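Long-range contacts in Atp-dependent DNA ligase (Psychromonas sp., PDB 4D05), which seals breaks in the DNA backbone at the expense of ATP, working through an enzyme-adenylate intermediate: residues G64-A69 / K91-M96; N206-T211 / N242-R247; A9-Q14 / L172-K177; A183-Y188 / P227-L232. All coordinates share one frame; numbering follows the deposited sequence.

Interactions 1 and 3 belong to the adenylation part of the ligase and approach the AMP from different sheets: Glu65 of 64-69 lies at the ribose, Lys174 of 172-177 at the phosphate. Their centres are 23 Å apart and their nearest atoms about 9 Å, with the nucleotide touched by both. Interactions 2 and 4 lie in the OB-like part, away from the nucleotide, and touch each other where Asn206 CA packs 3.6 Å from Ala183 CB. The two parts of the enzyme also meet: Arg247 NH2 of interaction 2 packs 3.6 Å from Gln14 NE2 of interaction 3. Interactions 1 and 4 are the most distant pair, with centres 41 Å apart.

Interaction 1: G64-A69 / K91-M96. With AMP (adenosine monophosphate), chain H.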
# COMPACT_ATOMS: atom_id res chain seq x y z
N GLY A 64 8.92 -3.26 -9.92
CA GLY A 64 7.69 -2.65 -10.38
C GLY A 64 6.46 -3.41 -9.96
O GLY A 64 6.53 -4.39 -9.20
N GLU A 65 5.33 -2.91 -10.43
CA GLU A 65 4.04 -3.54 -10.15
C GLU A 65 3.45 -4.02 -11.48
O GLU A 65 3.35 -3.23 -12.43
CB GLU A 65 3.05 -2.50 -9.59
CG GLU A 65 3.22 -2.17 -8.15
CD GLU A 65 2.87 -3.26 -7.15
OE1 GLU A 65 1.79 -3.91 -7.21
OE2 GLU A 65 3.63 -3.36 -6.18
N LEU A 66 3.05 -5.29 -11.56
CA LEU A 66 2.24 -5.74 -12.68
C LEU A 66 0.85 -5.18 -12.40
O LEU A 66 0.26 -5.44 -11.33
CB LEU A 66 2.22 -7.26 -12.77
CG LEU A 66 3.60 -7.91 -12.97
CD1 LEU A 66 3.52 -9.41 -12.82
CD2 LEU A 66 4.17 -7.55 -14.33
N TRP A 67 0.31 -4.43 -13.35
CA TRP A 67 -0.91 -3.67 -13.11
C TRP A 67 -1.60 -3.35 -14.41
O TRP A 67 -0.96 -3.14 -15.46
CB TRP A 67 -0.50 -2.39 -12.40
CG TRP A 67 -1.55 -1.39 -11.97
CD1 TRP A 67 -2.28 -1.40 -10.81
CD2 TRP A 67 -1.88 -0.17 -12.64
NE1 TRP A 67 -3.06 -0.24 -10.73
CE2 TRP A 67 -2.80 0.53 -11.84
CE3 TRP A 67 -1.46 0.42 -13.83
CZ2 TRP A 67 -3.33 1.77 -12.21
CZ3 TRP A 67 -1.98 1.65 -14.19
CH2 TRP A 67 -2.90 2.31 -13.38
N ILE A 68 -2.93 -3.36 -14.37
CA ILE A 68 -3.73 -3.06 -15.54
C ILE A 68 -4.33 -1.68 -15.46
O ILE A 68 -4.18 -0.87 -16.38
CB ILE A 68 -4.84 -4.10 -15.71
CG1 ILE A 68 -4.21 -5.47 -16.00
CG2 ILE A 68 -5.80 -3.72 -16.84
CD1 ILE A 68 -5.17 -6.64 -15.92
N ALA A 69 -5.04 -1.43 -14.37
CA ALA A 69 -5.71 -0.13 -14.14
C ALA A 69 -6.14 -0.07 -12.70
O ALA A 69 -6.10 -1.06 -12.00
CB ALA A 69 -6.93 -0.05 -15.04
N LYS A 91 -1.38 -9.39 -22.36
CA LYS A 91 -1.32 -8.22 -23.24
C LYS A 91 -1.88 -6.94 -22.61
O LYS A 91 -1.50 -5.83 -23.01
CB LYS A 91 -2.04 -8.54 -24.56
CG LYS A 91 -3.55 -8.60 -24.46
CD LYS A 91 -4.17 -9.28 -25.66
CE LYS A 91 -5.67 -9.33 -25.51
NZ LYS A 91 -6.34 -9.91 -26.67
N GLN A 92 -2.77 -7.08 -21.64
CA GLN A 92 -3.34 -5.91 -20.98
C GLN A 92 -2.54 -5.45 -19.76
O GLN A 92 -2.85 -4.39 -19.18
CB GLN A 92 -4.75 -6.20 -20.56
CG GLN A 92 -4.89 -7.22 -19.51
CD GLN A 92 -6.31 -7.78 -19.51
OE1 GLN A 92 -7.31 -7.04 -19.31
NE2 GLN A 92 -6.42 -9.10 -19.76
N ILE A 93 -1.56 -6.24 -19.35
CA ILE A 93 -0.71 -5.90 -18.21
C ILE A 93 0.42 -4.93 -18.60
O ILE A 93 0.96 -4.99 -19.69
CB ILE A 93 -0.13 -7.20 -17.58
CG1 ILE A 93 -1.27 -8.08 -17.10
CG2 ILE A 93 0.79 -6.88 -16.43
CD1 ILE A 93 -0.82 -9.34 -16.42
N LYS A 94 0.75 -4.02 -17.69
CA LYS A 94 1.94 -3.21 -17.80
C LYS A 94 2.78 -3.49 -16.56
O LYS A 94 2.26 -3.59 -15.43
CB LYS A 94 1.60 -1.71 -17.83
CG LYS A 94 0.77 -1.33 -19.03
CD LYS A 94 -0.10 -0.12 -18.83
CE LYS A 94 -1.23 -0.41 -17.84
NZ LYS A 94 -2.22 0.67 -17.89
N PHE A 95 4.09 -3.63 -16.78
CA PHE A 95 5.08 -3.63 -15.71
C PHE A 95 5.42 -2.18 -15.43
O PHE A 95 6.09 -1.51 -16.24
CB PHE A 95 6.32 -4.44 -16.13
CG PHE A 95 7.35 -4.66 -15.03
CD1 PHE A 95 7.00 -4.94 -13.73
CD2 PHE A 95 8.70 -4.60 -15.34
CE1 PHE A 95 7.97 -5.15 -12.75
CE2 PHE A 95 9.65 -4.83 -14.38
CZ PHE A 95 9.30 -5.08 -13.07
N MSE A 96 4.87 -1.68 -14.33
CA MSE A 96 4.97 -0.29 -13.93
C MSE A 96 6.11 -0.15 -12.95
O MSE A 96 5.99 -0.56 -11.79
CB MSE A 96 3.65 0.14 -13.23
CG MSE A 96 2.38 -0.06 -14.05
SE MSE A 96 2.14 1.06 -15.59
CE MSE A 96 2.09 2.78 -14.66
P AMP H . 0.31 -1.30 0.17
O1P AMP H . 0.34 -1.19 1.67
O2P AMP H . -0.43 -2.37 -0.60
O5' AMP H . 1.82 -1.18 -0.32
C5' AMP H . 1.97 -1.10 -1.72
C4' AMP H . 3.06 -2.06 -2.07
O4' AMP H . 3.33 -2.03 -3.46
C3' AMP H . 4.29 -1.62 -1.34
O3' AMP H . 4.85 -2.84 -0.83
C2' AMP H . 5.15 -1.01 -2.40
O2' AMP H . 6.43 -1.50 -1.99
C1' AMP H . 4.58 -1.44 -3.78
N9 AMP H . 4.19 -0.25 -4.62
C8 AMP H . 3.03 0.04 -5.28
N7 AMP H . 3.06 1.24 -5.89
C5 AMP H . 4.30 1.72 -5.66
C6 AMP H . 5.01 2.97 -5.97
N6 AMP H . 4.40 3.91 -6.70
N1 AMP H . 6.27 3.06 -5.53
C2 AMP H . 6.87 2.15 -4.76
N3 AMP H . 6.30 1.00 -4.42
C4 AMP H . 5.03 0.75 -4.83
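Strands 62-67 and 94-99 are antiparallel neighbours in one of the mixed sheets of the nucleotidyltransferase domain, and Glu65 is consistent with the glutamate of its motif III. Backbone bonds run both ways in two pairs: Glu65 N donates to Met96 O (2.8 Å) and Met96 N to Glu65 O, while Lys94 N reaches Trp67 O at 2.9 Å and Trp67 N returns a bond to Lys94 O. Apolar contacts fill one face, where Leu66 CD2 lies 3.9 Å from Phe95 CD1. Glycine suits position 64, because its CA is 3.5 Å from Phe95 CE1 and a side chain would collide with the ring. On the other face Trp67 has CG anti to the backbone N (chi1 -179°). Met96, a selenomethionine here, sets CG anti to its carbonyl carbon, 3.9 Å from Trp67 CE3; the bend at chi2 then turns SE into an oblique Met-aromatic contact. Two charged side chains share this face. Lys94 lies alongside Trp67 and bends at chi3, its long flexible chain letting NZ donate to Ile68 O at 2.9 Å. Glu65 bends at chi2 and leads away from strand 94-96 to the nucleotide, where OE2 lies 3.0 Å from AMP O4'.

Interaction 2: N206-T211 / N242-R247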
# COMPACT_ATOMS: atom_id res chain seq x y z
N ASN A 206 -6.08 -4.48 21.48
CA ASN A 206 -5.59 -4.80 20.15
C ASN A 206 -4.43 -5.78 20.18
O ASN A 206 -4.04 -6.29 21.26
CB ASN A 206 -5.25 -3.53 19.33
CG ASN A 206 -3.98 -2.83 19.78
OD1 ASN A 206 -3.24 -3.33 20.63
ND2 ASN A 206 -3.72 -1.65 19.22
N GLU A 207 -3.90 -6.09 19.00
CA GLU A 207 -2.92 -7.15 18.90
C GLU A 207 -1.55 -6.72 19.44
O GLU A 207 -0.67 -7.55 19.66
CB GLU A 207 -2.90 -7.70 17.46
CG GLU A 207 -4.35 -8.03 17.01
CD GLU A 207 -4.45 -8.88 15.75
OE1 GLU A 207 -3.86 -8.50 14.71
OE2 GLU A 207 -5.15 -9.93 15.80
N GLU A 208 -1.38 -5.44 19.72
CA GLU A 208 -0.15 -4.98 20.37
C GLU A 208 -0.29 -4.92 21.89
O GLU A 208 0.66 -4.53 22.58
CB GLU A 208 0.24 -3.59 19.90
CG GLU A 208 0.77 -3.47 18.49
CD GLU A 208 1.17 -2.03 18.20
OE1 GLU A 208 2.28 -1.62 18.60
OE2 GLU A 208 0.37 -1.30 17.63
N GLY A 209 -1.47 -5.29 22.41
CA GLY A 209 -1.70 -5.33 23.84
C GLY A 209 -2.17 -4.00 24.42
O GLY A 209 -2.12 -3.81 25.65
N VAL A 210 -2.61 -3.09 23.56
CA VAL A 210 -3.09 -1.80 24.01
C VAL A 210 -4.61 -1.81 24.15
O VAL A 210 -5.33 -2.24 23.24
CB VAL A 210 -2.67 -0.69 23.04
CG1 VAL A 210 -3.25 0.64 23.49
CG2 VAL A 210 -1.15 -0.64 22.93
N THR A 211 -5.09 -1.38 25.31
CA THR A 211 -6.52 -1.24 25.55
C THR A 211 -6.92 0.23 25.36
O THR A 211 -6.29 1.15 25.89
CB THR A 211 -6.89 -1.72 26.98
OG1 THR A 211 -6.59 -3.10 27.09
CG2 THR A 211 -8.36 -1.52 27.27
N ASN A 242 -0.29 9.27 22.17
CA ASN A 242 0.45 8.91 23.37
C ASN A 242 0.09 7.50 23.78
O ASN A 242 -1.02 7.01 23.49
CB ASN A 242 0.14 9.87 24.54
CG ASN A 242 0.57 11.27 24.26
OD1 ASN A 242 1.74 11.62 24.45
ND2 ASN A 242 -0.36 12.10 23.77
N ASN A 243 1.04 6.83 24.41
CA ASN A 243 0.78 5.52 24.99
C ASN A 243 0.51 4.44 23.94
O ASN A 243 -0.11 3.40 24.26
CB ASN A 243 -0.41 5.59 25.97
CG ASN A 243 -0.32 6.75 26.96
OD1 ASN A 243 -1.26 7.54 27.15
ND2 ASN A 243 0.79 6.82 27.63
N ASN A 244 0.98 4.67 22.70
CA ASN A 244 0.80 3.74 21.59
C ASN A 244 -0.67 3.42 21.28
O ASN A 244 -1.00 2.30 20.84
CB ASN A 244 1.54 2.43 21.83
CG ASN A 244 1.79 1.67 20.54
OD1 ASN A 244 1.83 2.26 19.46
ND2 ASN A 244 1.91 0.35 20.63
N ILE A 245 -1.54 4.39 21.50
CA ILE A 245 -2.95 4.19 21.21
C ILE A 245 -3.22 4.55 19.74
O ILE A 245 -2.80 5.61 19.27
CB ILE A 245 -3.81 5.03 22.13
CG1 ILE A 245 -3.57 4.60 23.58
CG2 ILE A 245 -5.26 4.88 21.73
CD1 ILE A 245 -4.14 5.53 24.66
N PRO A 246 -3.93 3.67 19.01
CA PRO A 246 -4.28 4.07 17.63
C PRO A 246 -5.05 5.39 17.59
O PRO A 246 -6.00 5.60 18.36
CB PRO A 246 -5.16 2.91 17.13
CG PRO A 246 -4.67 1.72 17.96
CD PRO A 246 -4.38 2.32 19.32
N ARG A 247 -4.62 6.27 16.70
CA ARG A 247 -5.15 7.62 16.65
C ARG A 247 -6.38 7.71 15.75
O ARG A 247 -6.44 7.10 14.67
CB ARG A 247 -4.02 8.56 16.16
CG ARG A 247 -4.12 9.99 16.61
CD ARG A 247 -2.81 10.79 16.25
NE ARG A 247 -2.47 10.57 14.86
CZ ARG A 247 -1.24 10.62 14.35
NH1 ARG A 247 -0.18 10.90 15.11
NH2 ARG A 247 -1.09 10.38 13.05
O HOH W 1 -1.46 0.03 19.18
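The carboxylate of Glu208 and the amide of Asn244 are turned 75° against each other. Asn244 ND2 points its N-H within its own amide plane at Glu208 OE1, 2.9 Å away, in a nearly straight bond, but meets that oxygen from above the carboxylate, 58° out of its plane. The third flat group, the Asn206 amide, has its two ends engaged differently. OD1 accepts from Glu208 N and from Val210 N (3.0 Å), both above the carbonyl plane, while ND2 comes tip to tip with the Pro246 ring, 3.7 Å from CG. Asparagine suits this place because the first of the OD1 bonds closes an Asx turn, and the second ties down the far side of the loop. The same residues, Asn206 to Gly209, form a type I beta turn between strands 199-206 and 211-214 of the OB-like domain. Gly209, the last residue of the turn, has positive phi (87°), where a side chain would press on the preceding carbonyl, giving the type I plus G1 bulge hairpin. One water bridges the loops: it accepts from Asn206 ND2 (2.8 Å) and donates to Glu208 OE2 (2.7 Å) and Asn244 O (2.8 Å). Lys240 NZ adds a salt bridge to Glu208 OE2 and a hydrogen bond to Asn244 OD1, and Tyr235 OH is a further partner of Asn206 ND2. Compact and branched, Val210 lies against the other loop: its CG2 is 3.6 Å from Asn244 O, and its side chain crosses that of Ile245 at about a right angle, CG1 to CG1 4.0 Å.

Interaction 3: A9-Q14 / L172-K177. With AMP (adenosine monophosphate), chain H; SO4 (sulfate ion), chain F.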
# COMPACT_ATOMS: atom_id res chain seq x y z
N ALA A 9 8.70 -0.65 2.17
CA ALA A 9 8.25 0.67 2.63
C ALA A 9 7.85 0.66 4.09
O ALA A 9 7.32 -0.33 4.62
CB ALA A 9 7.08 1.13 1.81
N THR A 10 8.08 1.81 4.72
CA THR A 10 7.55 2.11 6.06
C THR A 10 6.32 3.04 6.00
O THR A 10 5.88 3.37 4.92
CB THR A 10 8.62 2.76 6.93
OG1 THR A 10 9.17 3.91 6.26
CG2 THR A 10 9.73 1.74 7.24
N ASN A 11 5.75 3.42 7.15
CA ASN A 11 4.58 4.32 7.14
C ASN A 11 4.92 5.79 7.12
O ASN A 11 5.94 6.21 7.66
CB ASN A 11 3.67 4.06 8.32
CG ASN A 11 2.93 2.77 8.18
OD1 ASN A 11 2.72 2.28 7.07
ND2 ASN A 11 2.50 2.22 9.30
N TYR A 12 4.06 6.57 6.48
CA TYR A 12 4.18 8.02 6.46
C TYR A 12 4.38 8.60 7.87
O TYR A 12 3.76 8.14 8.85
CB TYR A 12 2.91 8.61 5.83
CG TYR A 12 2.88 10.10 5.84
CD1 TYR A 12 3.61 10.83 4.92
CD2 TYR A 12 2.10 10.78 6.75
CE1 TYR A 12 3.62 12.19 4.94
CE2 TYR A 12 2.09 12.14 6.78
CZ TYR A 12 2.84 12.84 5.86
OH TYR A 12 2.82 14.20 5.86
N ARG A 13 5.29 9.57 7.97
CA ARG A 13 5.57 10.32 9.20
C ARG A 13 5.32 11.81 8.97
O ARG A 13 5.78 12.36 7.99
CB ARG A 13 7.02 10.08 9.63
CG ARG A 13 7.32 8.59 9.91
CD ARG A 13 8.80 8.32 10.25
NE ARG A 13 9.66 8.28 9.05
CZ ARG A 13 10.50 9.24 8.68
NH1 ARG A 13 10.63 10.35 9.41
NH2 ARG A 13 11.23 9.08 7.57
N GLN A 14 4.58 12.44 9.89
CA GLN A 14 4.18 13.85 9.74
C GLN A 14 5.32 14.84 9.67
O GLN A 14 5.19 15.90 9.05
CB GLN A 14 3.30 14.31 10.93
CG GLN A 14 2.07 13.53 11.13
CD GLN A 14 1.09 14.24 12.05
OE1 GLN A 14 1.44 15.23 12.72
NE2 GLN A 14 -0.13 13.75 12.09
N LEU A 172 11.44 5.33 2.23
CA LEU A 172 10.34 4.96 1.37
C LEU A 172 9.10 4.79 2.24
O LEU A 172 9.09 3.92 3.09
CB LEU A 172 10.65 3.62 0.66
CG LEU A 172 9.60 3.11 -0.31
CD1 LEU A 172 9.39 4.04 -1.51
CD2 LEU A 172 9.90 1.70 -0.82
N MSE A 173 8.09 5.60 2.03
CA MSE A 173 6.91 5.59 2.89
C MSE A 173 5.58 5.44 2.12
O MSE A 173 5.42 5.98 1.04
CB MSE A 173 6.84 6.88 3.69
CG MSE A 173 7.96 7.04 4.69
SE MSE A 173 7.94 8.80 5.54
CE MSE A 173 8.73 9.77 4.08
N LYS A 174 4.65 4.71 2.74
CA LYS A 174 3.30 4.54 2.24
C LYS A 174 2.45 5.61 2.86
O LYS A 174 2.52 5.84 4.05
CB LYS A 174 2.67 3.20 2.71
CG LYS A 174 3.46 2.00 2.42
CD LYS A 174 2.82 0.75 3.09
CE LYS A 174 3.51 -0.47 2.58
NZ LYS A 174 2.74 -1.69 2.91
N LEU A 175 1.56 6.18 2.06
CA LEU A 175 0.57 7.13 2.57
C LEU A 175 -0.81 6.74 2.08
O LEU A 175 -1.14 6.87 0.89
CB LEU A 175 0.94 8.56 2.14
CG LEU A 175 -0.11 9.61 2.43
CD1 LEU A 175 -0.49 9.66 3.89
CD2 LEU A 175 0.41 10.98 1.97
N LYS A 176 -1.64 6.25 3.00
CA LYS A 176 -3.04 5.97 2.68
C LYS A 176 -3.87 6.83 3.60
O LYS A 176 -3.37 7.35 4.61
CB LYS A 176 -3.35 4.47 2.85
CG LYS A 176 -2.66 3.60 1.80
CD LYS A 176 -3.04 2.13 1.88
CE LYS A 176 -4.41 1.89 1.26
NZ LYS A 176 -4.64 0.42 0.94
N LYS A 177 -5.14 6.99 3.28
CA LYS A 177 -6.02 7.77 4.14
C LYS A 177 -6.17 7.20 5.51
O LYS A 177 -6.29 7.94 6.51
CB LYS A 177 -7.39 7.96 3.49
CG LYS A 177 -7.35 9.11 2.50
CD LYS A 177 -8.63 9.82 2.39
CE LYS A 177 -8.51 10.95 1.37
NZ LYS A 177 -9.86 11.46 1.07
P AMP H . 0.31 -1.30 0.17
O1P AMP H . 0.34 -1.19 1.67
O2P AMP H . -0.43 -2.37 -0.60
O5' AMP H . 1.82 -1.18 -0.32
C5' AMP H . 1.97 -1.10 -1.72
C4' AMP H . 3.06 -2.06 -2.07
O4' AMP H . 3.33 -2.03 -3.46
C3' AMP H . 4.29 -1.62 -1.34
O3' AMP H . 4.85 -2.84 -0.83
C2' AMP H . 5.15 -1.01 -2.40
O2' AMP H . 6.43 -1.50 -1.99
C1' AMP H . 4.58 -1.44 -3.78
N9 AMP H . 4.19 -0.25 -4.62
C8 AMP H . 3.03 0.04 -5.28
N7 AMP H . 3.06 1.24 -5.89
C5 AMP H . 4.30 1.72 -5.66
C6 AMP H . 5.01 2.97 -5.97
N6 AMP H . 4.40 3.91 -6.70
N1 AMP H . 6.27 3.06 -5.53
C2 AMP H . 6.87 2.15 -4.76
N3 AMP H . 6.30 1.00 -4.42
C4 AMP H . 5.03 0.75 -4.83
S SO4 F . 4.78 -4.51 1.93
O1 SO4 F . 3.38 -4.23 1.59
O2 SO4 F . 5.45 -5.27 0.86
O3 SO4 F . 5.53 -3.27 2.10
O4 SO4 F . 4.83 -5.30 3.17
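Lys174 sets CG anti to its carbonyl carbon (chi1 -53°) and stays extended beyond it, so the chain runs straight to the nucleotide. Met173, on the other face of the strand, has CG anti to its carbonyl carbon and an extended chi2 (174°), which carries SE out to Arg13; the bend at chi3 turns only CE. Tyr12 holds CG anti to its backbone N. These residues join the parallel strands 8-11 and 173-175, in a mixed sheet of the nucleotidyltransferase domain; the Lys-Leu-Lys sequence beginning at Lys174 is consistent with its motif V. In the parallel bonding pattern Thr10 N donates to Leu172 O (2.9 Å), Lys174 N to Thr10 O (2.8 Å), nearly along the C=O axis, and Tyr12 N to Lys174 O. Lys174 NZ is shared between anions: it donates to AMP O1P at 2.7 Å and to O1 of a sulfate, probably from the crystallisation liquor, at 2.9 Å, with weaker bonds to AMP O5' and sulfate O3. The two anions would probably stabilise the charged amine. An alanine here would remove the amine and its stem, and would probably weaken the hold on the AMP phosphate and lose the packing of CG on Ala9 CB, 3.8 Å away. Ala9, itself buried, is small enough to fit between that stem and Leu172. Leu175 lies alongside Tyr12, its CD1 over one ring face, 4.3 Å from the centroid: a CH-pi contact. Arg13 has its polar partner in Arg170 O, to which NH2 donates, and that same NH2 passes 3.9 Å from Met173 SE.

Interaction 4: A183-Y188 / P227-L232; sequences ATVIAY and PPIGSL
Tyr188 OH donates to Pro227 O at 2.7 Å, from above the carbonyl plane, and so satisfies an acceptor of a proline-rich loop in which Pro227 and Pro228 have no N-H to give. Further along, the backbones bond twice. Val185 N donates to Ser231 O (2.9 Å), nearly along the C=O axis, and Gly230 N answers to Val185 O at 2.8 Å, so both polar atoms of buried Val185 are used. Pro228 O is gripped by two donors of one residue: Ser231 N, which closes the type II turn from Pro228 to Ser231, and Ser231 OG at 2.8 Å. Serine suits this place because, with chi1 64°, its short hydroxyl folds back onto the turn. Glycine suits the third position, where phi is 101° and a side chain would press on the preceding carbonyl. The turn leads into strand 232-237, the antiparallel neighbour of strand 179-190 in the OB-like sheet. On the other edge of strand 179-190, Ile186 and Ala187 both face Leu203 in a classic beta bulge. Ala183 O is approached by Leu232 CA in a CA-H...O contact of 3.5 Å. An alanine at Tyr188 would remove ring and hydroxyl, and would probably leave Pro227 O without this donor and loosen the packing of Ile229. That isoleucine lays CG1 over one face of the Tyr188 ring, 3.9 Å from the centroid, in a CH-pi contact, while its CG2 lies 3.6 Å from Ile186 O.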
# COMPACT_ATOMS: atom_id res chain seq x y z
N ALA A 183 -8.92 -6.01 16.88
CA ALA A 183 -8.87 -5.95 18.34
C ALA A 183 -10.03 -6.75 18.89
O ALA A 183 -11.00 -7.00 18.19
CB ALA A 183 -8.97 -4.52 18.83
N THR A 184 -9.93 -7.09 20.17
CA THR A 184 -10.98 -7.85 20.84
C THR A 184 -11.83 -6.92 21.71
O THR A 184 -11.28 -6.14 22.47
CB THR A 184 -10.36 -8.97 21.70
OG1 THR A 184 -9.65 -9.87 20.86
CG2 THR A 184 -11.42 -9.74 22.49
N VAL A 185 -13.15 -7.01 21.59
CA VAL A 185 -14.03 -6.21 22.42
C VAL A 185 -13.97 -6.77 23.84
O VAL A 185 -14.19 -7.97 24.03
CB VAL A 185 -15.50 -6.27 21.94
CG1 VAL A 185 -16.39 -5.42 22.85
CG2 VAL A 185 -15.59 -5.78 20.50
N ILE A 186 -13.68 -5.92 24.83
CA ILE A 186 -13.58 -6.44 26.21
C ILE A 186 -14.61 -5.87 27.17
O ILE A 186 -14.86 -6.48 28.21
CB ILE A 186 -12.14 -6.27 26.81
CG1 ILE A 186 -11.74 -4.78 26.97
CG2 ILE A 186 -11.10 -6.92 25.91
CD1 ILE A 186 -10.44 -4.59 27.74
N ALA A 187 -15.22 -4.73 26.83
CA ALA A 187 -16.24 -4.15 27.70
C ALA A 187 -17.06 -3.12 26.93
O ALA A 187 -16.63 -2.62 25.88
CB ALA A 187 -15.59 -3.49 28.89
N TYR A 188 -18.24 -2.83 27.48
CA TYR A 188 -19.07 -1.74 27.00
C TYR A 188 -18.98 -0.53 27.93
O TYR A 188 -18.80 -0.67 29.15
CB TYR A 188 -20.54 -2.14 26.96
CG TYR A 188 -20.87 -3.31 26.09
CD1 TYR A 188 -20.25 -3.50 24.86
CD2 TYR A 188 -21.82 -4.23 26.49
CE1 TYR A 188 -20.58 -4.58 24.06
CE2 TYR A 188 -22.17 -5.31 25.70
CZ TYR A 188 -21.55 -5.47 24.48
OH TYR A 188 -21.92 -6.53 23.70
N PRO A 227 -21.61 -4.96 19.28
CA PRO A 227 -20.80 -6.16 19.05
C PRO A 227 -20.67 -6.95 20.34
O PRO A 227 -20.49 -6.35 21.40
CB PRO A 227 -19.42 -5.59 18.68
CG PRO A 227 -19.63 -4.17 18.40
CD PRO A 227 -20.88 -3.72 19.03
N PRO A 228 -20.74 -8.28 20.25
CA PRO A 228 -20.60 -9.10 21.46
C PRO A 228 -19.25 -8.87 22.14
O PRO A 228 -18.21 -8.73 21.47
CB PRO A 228 -20.67 -10.53 20.93
CG PRO A 228 -21.41 -10.42 19.63
CD PRO A 228 -20.96 -9.10 19.05
N ILE A 229 -19.24 -8.89 23.47
CA ILE A 229 -17.97 -8.85 24.17
C ILE A 229 -17.27 -10.15 23.82
O ILE A 229 -17.91 -11.20 23.71
CB ILE A 229 -18.17 -8.70 25.69
CG1 ILE A 229 -18.79 -7.31 25.98
CG2 ILE A 229 -16.85 -8.88 26.42
CD1 ILE A 229 -19.27 -7.13 27.43
N GLY A 230 -15.97 -10.04 23.53
CA GLY A 230 -15.17 -11.18 23.15
C GLY A 230 -14.95 -11.25 21.65
O GLY A 230 -14.07 -12.02 21.20
N SER A 231 -15.74 -10.50 20.87
CA SER A 231 -15.63 -10.58 19.44
C SER A 231 -14.36 -9.90 18.94
O SER A 231 -13.81 -8.99 19.59
CB SER A 231 -16.86 -10.01 18.75
OG SER A 231 -17.04 -8.63 18.98
N LEU A 232 -13.87 -10.40 17.81
CA LEU A 232 -12.75 -9.80 17.11
C LEU A 232 -13.34 -8.83 16.10
O LEU A 232 -14.14 -9.23 15.27
CB LEU A 232 -11.92 -10.88 16.40
CG LEU A 232 -10.64 -10.35 15.75
CD1 LEU A 232 -9.61 -9.99 16.81
CD2 LEU A 232 -10.07 -11.36 14.71